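Local coordinates for polyisoprenyl-teichoic acid--peptidoglycan teichoic acid transferase TagV (Bacillus subtilis, PDB 6UF3), which belongs to the LytR-CpsA-Psr family of transferases and has an alpha/beta fold with helices flanking a central mixed beta sheet, at residues Leu28-Leu33 with Asn82-Pro87; Met40-Ile45 with Ala170-Met175; Asp48-Leu53 with Leu229-Asn234; Thr62-Ala67 with Val77-Asn82. All blocks are in the same frame, centred on the assembly; numbering follows the deposited sequence.

Contact 1 (Leu28-Leu33 with Asn82-Pro87); sequences LIVVTL and NFLQIP
Strand against helix end is the theme here: V30 and T32, on strand 25-34 of the central mixed sheet, meet L84, the last residue of helix 72-84, and I86, in the loop that follows. The nearest backbone approach, 9.6 Å from V30 CA to L84 CA, is wide enough for one layer of side chains from each element. V30 and L84 bridge it tip to tip, with V30 CG2 lying 3.8 Å from L84 CD1. The two methyls of V30 divide the work. With CG1 anti to the backbone N (chi1 170°), CG2 is turned to the helix end, while CG1 looks along the strand to the loop, 4.3 Å from I86 CD1. The same I86 CD1 sits 4.2 Å from T32 CG2, so one isoleucine tip spans two strand residues on the same face. The hydroxyl of T32 has another job, a hydrogen bond between OG1 and H256 ND1. Where the chain leaves the helix, Q85 takes a positive phi of 53°, and its side chain folds back so that NE2 donates to N82 O at 3.0 Å in a nearly straight bond (172°). Helix 243-257 borders the contact through L253 and Q254, which touch T32 and I86, and neighbouring strands 6-13 and 39-44 add L9 beside V30 and L43 beside L84.

Contact 2 (Met40-Ile45 with Ala170-Met175); sequences MKMLSI and ALIDRM
A backbone hydrogen bond of 2.9 Å from R174 N to A170 O closes the helical turn on which I172 faces M40 and M42. The pairing belongs to an alpha/beta layer arrangement: helix 158-177 lies over one face of the central sheet, here over strand 39-44. M40 and M42 are two residues apart on the strand, so both point to the helix, and their end methyls approach different branches of one isoleucine. M42 comes tip to tip, its CE 3.8 Å from I172 CD1. Its chain runs straight from the backbone and then bends at the last torsion (chi3 -61°), which swings the methyl to the helix. M40 stays extended beyond CG and slides past I172 in the opposite sense, with CE 4.2 Å from I172 CG2. No hydrogen bond joins the segments; every close atom is carbon, and the smallest CA separation, 10.6 Å between M40 and I172, shows that long side chains fill the interval. K41, between the methionines, has its amine in a salt bridge to D220 and its side chain against T252 and H256 of helix 243-257, which packs on the other face. On the helix, D173 OD1 takes a hydrogen bond from S216 N. One residue further along, M175 N donates to L171 O at 3.0 Å.

Contact 3 (Asp48-Leu53 with Leu229-Asn234); sequences DTRVQL and LYLGPN
Fully extended torsions from CB to NE, starting with CG anti to the backbone N (chi1 -175°), carry R50 straight out to the leucines of strand 226-231. L229 likewise has CG anti to N (chi1 172°), and both it and L231 offer a methyl to the arginine. R50 CD is 4.1 Å from L229 CD2, where the two side chains pass at a slant, and just as far from L231 CD1. Farther along, R50 crosses L231 at about a right angle, and NE lies 3.6 Å from L231 CD1. The guanidinium carbon CZ is also near, 4.1 Å from that same CD1 methyl, which approaches the group obliquely. No hydrogen bond links the segments, and the charge is met by E240, whose OE1 forms a salt bridge with R50 NH1. L229 and L231 belong to one strand of a two-stranded antiparallel hairpin, 226-231 with 236-241, and E240 sits on its second strand; R50 thus contacts both arms. The backbone of R50 also bonds to F239 of that second strand. Leucines and arginine are partly exposed, and all three touch a crystal neighbour, so the lattice may influence their conformations. On the hairpin, Y230 stacks edge-to-face with the ring of Y237. V51, next after R50, packs instead on T79 and F83 of helix 72-84.

Contact 4 (Thr62-Ala67 with Val77-Asn82); sequences TKINAA and VETVEN
Apolar contacts come first, and I64 makes two of them on helix 72-84. Its CG1 is 4.0 Å from T79 CG2, the two side chains sliding past each other in opposite senses. Beyond, the tip methyl CD1 reaches V80 CG2, also at 4.0 Å, so consecutive helix residues receive successive atoms of a chain that leaves I64 with CG1 anti to N (chi1 -168°). A67 is the closest to the helix backbone, 7.0 Å from its CA to T79 CA, a separation that its single methyl permits. Of mixed character is A67 CB, 3.9 Å from T79 OG1, a van der Waals approach. The polar side of that threonine is satisfied nearby: with OG1 beside the backbone N (chi1 -62°), the hydroxyl bonds to E75 O one turn back and also to A54 N. Backbone bonds shape the other partner, for A67 N donates to I64 O at 3.0 Å, closing a tight turn that puts I64 and A67 on the same side. All four touching residues are buried. The arrangement is a strand, 62-63, running through a helical-phi/psi turn whose apolar face rests on helix 72-84, in the alpha/beta fold of a LytR-CpsA-Psr protein.

In the fold
Contacts 1, 2 and 4 are buried and made almost wholly of carbon-to-carbon contacts, whereas the centre of contact 3 is about 22 Å from the centre of the chain, at the surface. Contacts 1 and 2 use neighbouring strands of the central sheet, joined by V30 N to L43 O at 2.8 Å, and contact different helices, 72-84 and 158-177. Contacts 1 and 4 share helix 72-84 and N82; V30 and V80 touch between them. Contact 4 meets contact 3 through the small sheet of strands 50-51 and 62-63, and through the salt bridge of D48 with K63. None of the four has a hydrogen bond across its segments; the surface contact differs in setting a charged side chain, paired with E240, against leucines.

Contact 1 (Leu28-Leu33 with Asn82-Pro87)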
loop_
_atom_site.group_PDB
_atom_site.type_symbol
_atom_site.label_atom_id
_atom_site.label_comp_id
_atom_site.label_asym_id
_atom_site.label_seq_id
_atom_site.Cartn_x
_atom_site.Cartn_y
_atom_site.Cartn_z
ATOM N N LEU A 28 -0.563 -4.443 0.152
ATOM C CA LEU A 28 0.418 -4.152 -0.892
ATOM C C LEU A 28 -0.163 -3.092 -1.809
ATOM O O LEU A 28 -1.100 -3.382 -2.558
ATOM C CB LEU A 28 0.753 -5.389 -1.720
ATOM C CG LEU A 28 1.525 -6.515 -1.021
ATOM C CD1 LEU A 28 1.633 -7.674 -1.984
ATOM C CD2 LEU A 28 2.898 -6.080 -0.557
ATOM N N ILE A 29 0.402 -1.887 -1.780
ATOM C CA ILE A 29 -0.078 -0.800 -2.630
ATOM C C ILE A 29 1.103 -0.181 -3.358
ATOM O O ILE A 29 2.084 0.220 -2.730
ATOM C CB ILE A 29 -0.819 0.271 -1.817
ATOM C CG1 ILE A 29 -2.013 -0.343 -1.085
ATOM C CG2 ILE A 29 -1.288 1.385 -2.763
ATOM C CD1 ILE A 29 -2.624 0.548 -0.011
ATOM N N VAL A 30 0.996 -0.069 -4.679
ATOM C CA VAL A 30 2.016 0.560 -5.508
ATOM C C VAL A 30 1.505 1.929 -5.933
ATOM O O VAL A 30 0.361 2.056 -6.383
ATOM C CB VAL A 30 2.334 -0.302 -6.738
ATOM C CG1 VAL A 30 3.211 0.450 -7.717
ATOM C CG2 VAL A 30 3.036 -1.588 -6.273
ATOM N N VAL A 31 2.347 2.949 -5.783
ATOM C CA VAL A 31 2.062 4.289 -6.298
ATOM C C VAL A 31 3.164 4.640 -7.285
ATOM O O VAL A 31 4.347 4.448 -6.987
ATOM C CB VAL A 31 1.988 5.329 -5.163
ATOM C CG1 VAL A 31 1.832 6.750 -5.732
ATOM C CG2 VAL A 31 0.849 5.000 -4.213
ATOM N N THR A 32 2.788 5.130 -8.466
ATOM C CA THR A 32 3.764 5.657 -9.410
ATOM C C THR A 32 3.596 7.174 -9.488
ATOM O O THR A 32 2.481 7.688 -9.386
ATOM C CB THR A 32 3.646 5.009 -10.801
ATOM O OG1 THR A 32 2.312 5.143 -11.302
ATOM C CG2 THR A 32 3.969 3.512 -10.724
ATOM N N LEU A 33 4.707 7.880 -9.622
ATOM C CA LEU A 33 4.716 9.339 -9.554
ATOM C C LEU A 33 5.474 9.898 -10.747
ATOM O O LEU A 33 6.547 9.402 -11.114
ATOM C CB LEU A 33 5.355 9.827 -8.237
ATOM C CG LEU A 33 4.701 9.419 -6.910
ATOM C CD1 LEU A 33 5.297 8.104 -6.375
ATOM C CD2 LEU A 33 4.858 10.507 -5.871
ATOM N N ASN A 82 8.414 -8.142 -10.725
ATOM C CA ASN A 82 8.182 -9.127 -11.777
ATOM C C ASN A 82 6.718 -9.154 -12.200
ATOM O O ASN A 82 6.409 -9.303 -13.393
ATOM C CB ASN A 82 8.616 -10.505 -11.288
ATOM C CG ASN A 82 10.121 -10.642 -11.189
ATOM O OD1 ASN A 82 10.863 -9.731 -11.560
ATOM N ND2 ASN A 82 10.586 -11.795 -10.702
ATOM N N PHE A 83 5.809 -9.031 -11.236
ATOM C CA PHE A 83 4.382 -9.081 -11.527
ATOM C C PHE A 83 3.937 -7.886 -12.365
ATOM O O PHE A 83 3.174 -8.048 -13.331
ATOM C CB PHE A 83 3.604 -9.143 -10.213
ATOM C CG PHE A 83 2.123 -9.236 -10.390
ATOM C CD1 PHE A 83 1.550 -10.324 -11.018
ATOM C CD2 PHE A 83 1.296 -8.234 -9.908
ATOM C CE1 PHE A 83 0.180 -10.408 -11.174
ATOM C CE2 PHE A 83 -0.072 -8.316 -10.062
ATOM C CZ PHE A 83 -0.628 -9.403 -10.699
ATOM N N LEU A 84 4.398 -6.684 -12.012
ATOM C CA LEU A 84 3.965 -5.472 -12.701
ATOM C C LEU A 84 4.899 -5.057 -13.823
ATOM O O LEU A 84 4.578 -4.104 -14.550
ATOM C CB LEU A 84 3.837 -4.306 -11.707
ATOM C CG LEU A 84 2.811 -4.500 -10.591
ATOM C CD1 LEU A 84 2.773 -3.305 -9.609
ATOM C CD2 LEU A 84 1.436 -4.799 -11.169
ATOM N N GLN A 85 6.046 -5.725 -13.961
ATOM C CA GLN A 85 7.028 -5.417 -14.997
ATOM C C GLN A 85 7.409 -3.939 -14.960
ATOM O O GLN A 85 7.500 -3.267 -15.984
ATOM C CB GLN A 85 6.523 -5.835 -16.377
ATOM C CG GLN A 85 6.552 -7.332 -16.569
ATOM C CD GLN A 85 7.962 -7.876 -16.599
ATOM O OE1 GLN A 85 8.700 -7.658 -17.560
ATOM N NE2 GLN A 85 8.341 -8.596 -15.552
ATOM N N ILE A 86 7.619 -3.437 -13.748
ATOM C CA ILE A 86 8.154 -2.091 -13.532
ATOM C C ILE A 86 9.191 -2.166 -12.427
ATOM O O ILE A 86 9.181 -3.090 -11.604
ATOM C CB ILE A 86 7.057 -1.070 -13.163
ATOM C CG1 ILE A 86 6.287 -1.495 -11.903
ATOM C CG2 ILE A 86 6.134 -0.797 -14.353
ATOM C CD1 ILE A 86 5.649 -0.319 -11.148
ATOM N N PRO A 87 10.117 -1.218 -12.394
ATOM C CA PRO A 87 10.999 -1.115 -11.231
ATOM C C PRO A 87 10.266 -0.507 -10.049
ATOM O O PRO A 87 9.392 0.351 -10.204
ATOM C CB PRO A 87 12.129 -0.202 -11.724
ATOM C CG PRO A 87 11.548 0.564 -12.837
ATOM C CD PRO A 87 10.477 -0.270 -13.462
#

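Contact 2 (Met40-Ile45 with Ala170-Met175)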
loop_
_atom_site.group_PDB
_atom_site.type_symbol
_atom_site.label_atom_id
_atom_site.label_comp_id
_atom_site.label_asym_id
_atom_site.label_seq_id
_atom_site.Cartn_x
_atom_site.Cartn_y
_atom_site.Cartn_z
ATOM N N MET A 40 0.043 11.150 -10.357
ATOM C CA MET A 40 0.167 9.905 -9.597
ATOM C C MET A 40 -0.789 8.844 -10.123
ATOM O O MET A 40 -1.898 9.142 -10.562
ATOM C CB MET A 40 -0.168 10.081 -8.107
ATOM C CG MET A 40 0.798 10.882 -7.279
ATOM S SD MET A 40 0.427 10.597 -5.526
ATOM C CE MET A 40 1.060 12.131 -4.837
ATOM N N LYS A 41 -0.369 7.581 -10.001
ATOM C CA LYS A 41 -1.246 6.438 -10.216
ATOM C C LYS A 41 -1.110 5.507 -9.021
ATOM O O LYS A 41 -0.092 5.533 -8.326
ATOM C CB LYS A 41 -0.914 5.695 -11.515
ATOM C CG LYS A 41 -0.958 6.612 -12.722
ATOM C CD LYS A 41 -1.035 5.852 -14.044
ATOM C CE LYS A 41 -0.949 6.803 -15.214
ATOM N NZ LYS A 41 -2.121 7.720 -15.316
ATOM N N MET A 42 -2.158 4.717 -8.766
ATOM C CA MET A 42 -2.198 3.859 -7.583
ATOM C C MET A 42 -2.846 2.525 -7.919
ATOM O O MET A 42 -3.823 2.477 -8.666
ATOM C CB MET A 42 -2.963 4.528 -6.418
ATOM C CG MET A 42 -2.979 3.667 -5.132
ATOM S SD MET A 42 -3.891 4.372 -3.745
ATOM C CE MET A 42 -2.970 5.887 -3.473
ATOM N N LEU A 43 -2.297 1.447 -7.349
ATOM C CA LEU A 43 -2.785 0.100 -7.590
ATOM C C LEU A 43 -2.595 -0.733 -6.326
ATOM O O LEU A 43 -1.470 -0.839 -5.842
ATOM C CB LEU A 43 -2.008 -0.510 -8.761
ATOM C CG LEU A 43 -2.104 -1.986 -9.121
ATOM C CD1 LEU A 43 -3.407 -2.261 -9.861
ATOM C CD2 LEU A 43 -0.907 -2.353 -9.960
ATOM N N SER A 44 -3.671 -1.316 -5.781
ATOM C CA SER A 44 -3.462 -2.312 -4.728
ATOM C C SER A 44 -3.391 -3.698 -5.342
ATOM O O SER A 44 -3.960 -3.956 -6.400
ATOM C CB SER A 44 -4.556 -2.258 -3.655
ATOM O OG SER A 44 -5.844 -2.507 -4.188
ATOM N N ILE A 45 -2.663 -4.586 -4.680
ATOM C CA ILE A 45 -2.545 -5.971 -5.121
ATOM C C ILE A 45 -3.180 -6.865 -4.062
ATOM O O ILE A 45 -2.693 -6.912 -2.927
ATOM C CB ILE A 45 -1.085 -6.383 -5.355
ATOM C CG1 ILE A 45 -0.385 -5.400 -6.309
ATOM C CG2 ILE A 45 -1.049 -7.812 -5.882
ATOM C CD1 ILE A 45 1.156 -5.547 -6.323
ATOM N N ALA A 170 -6.115 9.404 2.221
ATOM C CA ALA A 170 -6.276 10.434 3.246
ATOM C C ALA A 170 -4.929 10.988 3.692
ATOM O O ALA A 170 -4.788 12.197 3.927
ATOM C CB ALA A 170 -7.053 9.863 4.433
ATOM N N LEU A 171 -3.926 10.116 3.812
ATOM C CA LEU A 171 -2.579 10.587 4.136
ATOM C C LEU A 171 -2.026 11.488 3.034
ATOM O O LEU A 171 -1.401 12.518 3.313
ATOM C CB LEU A 171 -1.651 9.387 4.370
ATOM C CG LEU A 171 -1.915 8.640 5.683
ATOM C CD1 LEU A 171 -1.230 7.272 5.721
ATOM C CD2 LEU A 171 -1.508 9.485 6.895
ATOM N N ILE A 172 -2.223 11.097 1.768
ATOM C CA ILE A 172 -1.778 11.931 0.654
ATOM C C ILE A 172 -2.452 13.293 0.703
ATOM O O ILE A 172 -1.815 14.327 0.475
ATOM C CB ILE A 172 -2.049 11.216 -0.686
ATOM C CG1 ILE A 172 -1.133 10.000 -0.832
ATOM C CG2 ILE A 172 -1.868 12.182 -1.858
ATOM C CD1 ILE A 172 -1.504 9.061 -1.961
ATOM N N ASP A 173 -3.756 13.317 0.984
ATOM C CA ASP A 173 -4.475 14.586 1.038
ATOM C C ASP A 173 -3.967 15.448 2.178
ATOM O O ASP A 173 -3.812 16.668 2.026
ATOM C CB ASP A 173 -5.979 14.335 1.177
ATOM C CG ASP A 173 -6.594 13.843 -0.115
ATOM O OD1 ASP A 173 -6.003 14.150 -1.163
ATOM O OD2 ASP A 173 -7.637 13.155 -0.085
ATOM N N ARG A 174 -3.691 14.828 3.327
ATOM C CA ARG A 174 -3.165 15.588 4.454
ATOM C C ARG A 174 -1.821 16.212 4.107
ATOM O O ARG A 174 -1.609 17.410 4.321
ATOM C CB ARG A 174 -3.039 14.697 5.684
ATOM C CG ARG A 174 -2.275 15.379 6.784
ATOM C CD ARG A 174 -3.173 16.391 7.464
ATOM N NE ARG A 174 -4.265 15.700 8.133
ATOM C CZ ARG A 174 -4.127 15.062 9.289
ATOM N NH1 ARG A 174 -5.161 14.442 9.838
ATOM N NH2 ARG A 174 -2.950 15.054 9.898
ATOM N N MET A 175 -0.902 15.418 3.558
ATOM C CA MET A 175 0.393 15.984 3.198
ATOM C C MET A 175 0.257 17.033 2.098
ATOM O O MET A 175 0.936 18.063 2.143
ATOM C CB MET A 175 1.376 14.877 2.790
ATOM C CG MET A 175 1.418 14.557 1.294
ATOM S SD MET A 175 2.879 13.624 0.764
ATOM C CE MET A 175 2.972 14.104 -0.955
#

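Contact 3 (Asp48-Leu53 with Leu229-Asn234)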
loop_
_atom_site.group_PDB
_atom_site.type_symbol
_atom_site.label_atom_id
_atom_site.label_comp_id
_atom_site.label_asym_id
_atom_site.label_seq_id
_atom_site.Cartn_x
_atom_site.Cartn_y
_atom_site.Cartn_z
ATOM N N ASP A 48 -4.127 -12.448 -1.891
ATOM C CA ASP A 48 -4.209 -13.814 -2.400
ATOM C C ASP A 48 -3.867 -13.922 -3.881
ATOM O O ASP A 48 -4.091 -14.981 -4.470
ATOM C CB ASP A 48 -5.604 -14.387 -2.157
ATOM C CG ASP A 48 -5.988 -14.393 -0.690
ATOM O OD1 ASP A 48 -5.344 -15.128 0.082
ATOM O OD2 ASP A 48 -6.926 -13.660 -0.304
ATOM N N THR A 49 -3.319 -12.870 -4.493
ATOM C CA THR A 49 -3.017 -12.929 -5.918
ATOM C C THR A 49 -2.012 -14.040 -6.213
ATOM O O THR A 49 -0.928 -14.097 -5.621
ATOM C CB THR A 49 -2.482 -11.585 -6.421
ATOM O OG1 THR A 49 -3.406 -10.551 -6.083
ATOM C CG2 THR A 49 -2.337 -11.610 -7.944
ATOM N N ARG A 50 -2.385 -14.927 -7.132
ATOM C CA ARG A 50 -1.572 -16.091 -7.490
ATOM C C ARG A 50 -0.450 -15.664 -8.437
ATOM O O ARG A 50 -0.706 -15.249 -9.573
ATOM C CB ARG A 50 -2.461 -17.162 -8.114
ATOM C CG ARG A 50 -1.757 -18.489 -8.430
ATOM C CD ARG A 50 -2.803 -19.568 -8.659
ATOM N NE ARG A 50 -2.251 -20.813 -9.212
ATOM C CZ ARG A 50 -2.274 -21.132 -10.501
ATOM N NH1 ARG A 50 -2.822 -20.308 -11.386
ATOM N NH2 ARG A 50 -1.755 -22.282 -10.917
ATOM N N VAL A 51 0.802 -15.774 -7.980
ATOM C CA VAL A 51 1.959 -15.258 -8.707
ATOM C C VAL A 51 3.130 -16.212 -8.525
ATOM O O VAL A 51 3.172 -17.012 -7.587
ATOM C CB VAL A 51 2.396 -13.850 -8.235
ATOM C CG1 VAL A 51 1.262 -12.841 -8.390
ATOM C CG2 VAL A 51 2.899 -13.907 -6.789
ATOM N N GLN A 52 4.102 -16.102 -9.427
ATOM C CA GLN A 52 5.392 -16.754 -9.240
ATOM C C GLN A 52 6.270 -15.875 -8.359
ATOM O O GLN A 52 6.453 -14.688 -8.639
ATOM C CB GLN A 52 6.077 -17.017 -10.580
ATOM C CG GLN A 52 7.287 -17.941 -10.481
ATOM C CD GLN A 52 6.900 -19.407 -10.343
ATOM O OE1 GLN A 52 5.938 -19.875 -10.955
ATOM N NE2 GLN A 52 7.656 -20.141 -9.535
ATOM N N LEU A 53 6.808 -16.451 -7.284
ATOM C CA LEU A 53 7.705 -15.678 -6.435
ATOM C C LEU A 53 8.993 -15.378 -7.187
ATOM O O LEU A 53 9.496 -16.218 -7.933
ATOM C CB LEU A 53 8.030 -16.455 -5.154
ATOM C CG LEU A 53 6.833 -16.712 -4.239
ATOM C CD1 LEU A 53 7.272 -17.385 -2.944
ATOM C CD2 LEU A 53 6.092 -15.418 -3.966
ATOM N N LEU A 229 -10.507 -18.363 -7.369
ATOM C CA LEU A 229 -10.055 -19.664 -7.828
ATOM C C LEU A 229 -9.825 -20.533 -6.604
ATOM O O LEU A 229 -9.193 -20.092 -5.647
ATOM C CB LEU A 229 -8.770 -19.533 -8.657
ATOM C CG LEU A 229 -8.063 -20.836 -9.044
ATOM C CD1 LEU A 229 -8.926 -21.628 -10.026
ATOM C CD2 LEU A 229 -6.695 -20.557 -9.631
ATOM N N TYR A 230 -10.355 -21.745 -6.610
ATOM C CA TYR A 230 -10.224 -22.633 -5.460
ATOM C C TYR A 230 -9.458 -23.870 -5.903
ATOM O O TYR A 230 -9.976 -24.678 -6.679
ATOM C CB TYR A 230 -11.597 -22.992 -4.890
ATOM C CG TYR A 230 -12.328 -21.786 -4.345
ATOM C CD1 TYR A 230 -13.129 -21.006 -5.168
ATOM C CD2 TYR A 230 -12.198 -21.416 -3.013
ATOM C CE1 TYR A 230 -13.792 -19.896 -4.680
ATOM C CE2 TYR A 230 -12.857 -20.299 -2.513
ATOM C CZ TYR A 230 -13.655 -19.547 -3.354
ATOM O OH TYR A 230 -14.314 -18.442 -2.871
ATOM N N LEU A 231 -8.231 -24.018 -5.407
ATOM C CA LEU A 231 -7.342 -25.086 -5.848
ATOM C C LEU A 231 -7.258 -26.177 -4.793
ATOM O O LEU A 231 -7.237 -25.893 -3.589
ATOM C CB LEU A 231 -5.946 -24.549 -6.166
ATOM C CG LEU A 231 -5.893 -23.620 -7.389
ATOM C CD1 LEU A 231 -4.464 -23.219 -7.716
ATOM C CD2 LEU A 231 -6.529 -24.342 -8.594
ATOM N N GLY A 232 -7.210 -27.424 -5.266
ATOM C CA GLY A 232 -7.104 -28.574 -4.402
ATOM C C GLY A 232 -8.458 -29.043 -3.913
ATOM O O GLY A 232 -9.473 -28.358 -4.074
ATOM N N PRO A 233 -8.504 -30.241 -3.323
ATOM C CA PRO A 233 -9.739 -30.683 -2.656
ATOM C C PRO A 233 -10.066 -29.887 -1.402
ATOM O O PRO A 233 -11.203 -29.975 -0.918
ATOM C CB PRO A 233 -9.455 -32.156 -2.317
ATOM C CG PRO A 233 -8.263 -32.537 -3.148
ATOM C CD PRO A 233 -7.464 -31.282 -3.314
ATOM N N ASN A 234 -9.116 -29.122 -0.864
ATOM C CA ASN A 234 -9.339 -28.289 0.311
ATOM C C ASN A 234 -9.831 -26.889 -0.039
ATOM O O ASN A 234 -10.057 -26.081 0.870
ATOM C CB ASN A 234 -8.053 -28.190 1.140
ATOM C CG ASN A 234 -7.592 -29.538 1.664
ATOM O OD1 ASN A 234 -8.077 -30.586 1.234
ATOM N ND2 ASN A 234 -6.651 -29.516 2.601
#

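Contact 4 (Thr62-Ala67 with Val77-Asn82)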
loop_
_atom_site.group_PDB
_atom_site.type_symbol
_atom_site.label_atom_id
_atom_site.label_comp_id
_atom_site.label_asym_id
_atom_site.label_seq_id
_atom_site.Cartn_x
_atom_site.Cartn_y
_atom_site.Cartn_z
ATOM N N THR A 62 2.226 -19.175 -5.935
ATOM C CA THR A 62 1.629 -19.118 -4.616
ATOM C C THR A 62 1.020 -17.737 -4.440
ATOM O O THR A 62 1.006 -16.926 -5.366
ATOM C CB THR A 62 2.663 -19.462 -3.537
ATOM O OG1 THR A 62 2.007 -19.636 -2.278
ATOM C CG2 THR A 62 3.721 -18.390 -3.439
ATOM N N LYS A 63 0.486 -17.476 -3.252
ATOM C CA LYS A 63 -0.120 -16.176 -2.996
ATOM C C LYS A 63 0.964 -15.125 -2.807
ATOM O O LYS A 63 2.001 -15.394 -2.213
ATOM C CB LYS A 63 -1.000 -16.235 -1.755
ATOM C CG LYS A 63 -2.102 -17.235 -1.819
ATOM C CD LYS A 63 -2.892 -17.205 -0.536
ATOM C CE LYS A 63 -3.884 -18.328 -0.502
ATOM N NZ LYS A 63 -4.939 -18.093 0.514
ATOM N N ILE A 64 0.715 -13.908 -3.303
ATOM C CA ILE A 64 1.775 -12.904 -3.256
ATOM C C ILE A 64 2.115 -12.529 -1.814
ATOM O O ILE A 64 3.257 -12.155 -1.517
ATOM C CB ILE A 64 1.401 -11.672 -4.102
ATOM C CG1 ILE A 64 2.625 -10.770 -4.275
ATOM C CG2 ILE A 64 0.210 -10.915 -3.500
ATOM C CD1 ILE A 64 2.483 -9.736 -5.392
ATOM N N ASN A 65 1.162 -12.667 -0.889
ATOM C CA ASN A 65 1.446 -12.277 0.491
ATOM C C ASN A 65 2.468 -13.192 1.151
ATOM O O ASN A 65 3.056 -12.809 2.171
ATOM C CB ASN A 65 0.155 -12.218 1.317
ATOM C CG ASN A 65 -0.478 -13.571 1.541
ATOM O OD1 ASN A 65 -0.075 -14.574 0.956
ATOM N ND2 ASN A 65 -1.488 -13.604 2.396
ATOM N N ALA A 66 2.721 -14.373 0.581
ATOM C CA ALA A 66 3.759 -15.238 1.132
ATOM C C ALA A 66 5.162 -14.741 0.808
ATOM O O ALA A 66 6.119 -15.199 1.446
ATOM C CB ALA A 66 3.584 -16.671 0.624
ATOM N N ALA A 67 5.312 -13.815 -0.152
ATOM C CA ALA A 67 6.655 -13.375 -0.528
ATOM C C ALA A 67 7.409 -12.800 0.664
ATOM O O ALA A 67 8.597 -13.071 0.842
ATOM C CB ALA A 67 6.591 -12.340 -1.654
ATOM N N VAL A 77 9.467 -6.974 -2.807
ATOM C CA VAL A 77 9.753 -5.957 -3.817
ATOM C C VAL A 77 10.017 -6.605 -5.167
ATOM O O VAL A 77 9.456 -6.197 -6.190
ATOM C CB VAL A 77 10.933 -5.072 -3.388
ATOM C CG1 VAL A 77 11.409 -4.234 -4.580
ATOM C CG2 VAL A 77 10.515 -4.148 -2.225
ATOM N N GLU A 78 10.863 -7.630 -5.192
ATOM C CA GLU A 78 11.199 -8.245 -6.471
ATOM C C GLU A 78 10.011 -8.994 -7.063
ATOM O O GLU A 78 9.836 -9.024 -8.288
ATOM C CB GLU A 78 12.391 -9.185 -6.297
ATOM C CG GLU A 78 13.250 -9.287 -7.531
ATOM C CD GLU A 78 14.294 -10.394 -7.433
ATOM O OE1 GLU A 78 14.363 -11.064 -6.382
ATOM O OE2 GLU A 78 15.038 -10.588 -8.414
ATOM N N THR A 79 9.188 -9.616 -6.217
ATOM C CA THR A 79 8.005 -10.299 -6.723
ATOM C C THR A 79 7.017 -9.309 -7.337
ATOM O O THR A 79 6.441 -9.580 -8.398
ATOM C CB THR A 79 7.353 -11.115 -5.602
ATOM O OG1 THR A 79 8.280 -12.114 -5.159
ATOM C CG2 THR A 79 6.079 -11.810 -6.103
ATOM N N VAL A 80 6.854 -8.138 -6.712
ATOM C CA VAL A 80 5.989 -7.104 -7.278
ATOM C C VAL A 80 6.582 -6.548 -8.566
ATOM O O VAL A 80 5.858 -6.312 -9.545
ATOM C CB VAL A 80 5.741 -6.003 -6.229
ATOM C CG1 VAL A 80 5.072 -4.775 -6.885
ATOM C CG2 VAL A 80 4.870 -6.550 -5.119
ATOM N N GLU A 81 7.898 -6.317 -8.593
ATOM C CA GLU A 81 8.556 -5.879 -9.827
ATOM C C GLU A 81 8.274 -6.845 -10.979
ATOM O O GLU A 81 7.952 -6.430 -12.099
ATOM C CB GLU A 81 10.066 -5.743 -9.606
ATOM C CG GLU A 81 10.449 -4.492 -8.809
ATOM C CD GLU A 81 11.941 -4.357 -8.576
ATOM O OE1 GLU A 81 12.638 -5.388 -8.395
ATOM O OE2 GLU A 81 12.440 -3.211 -8.574
ATOM N N ASN A 82 8.414 -8.142 -10.725
ATOM C CA ASN A 82 8.182 -9.127 -11.777
ATOM C C ASN A 82 6.718 -9.154 -12.200
ATOM O O ASN A 82 6.409 -9.303 -13.393
ATOM C CB ASN A 82 8.616 -10.505 -11.288
ATOM C CG ASN A 82 10.121 -10.642 -11.189
ATOM O OD1 ASN A 82 10.863 -9.731 -11.560
ATOM N ND2 ASN A 82 10.586 -11.795 -10.702
#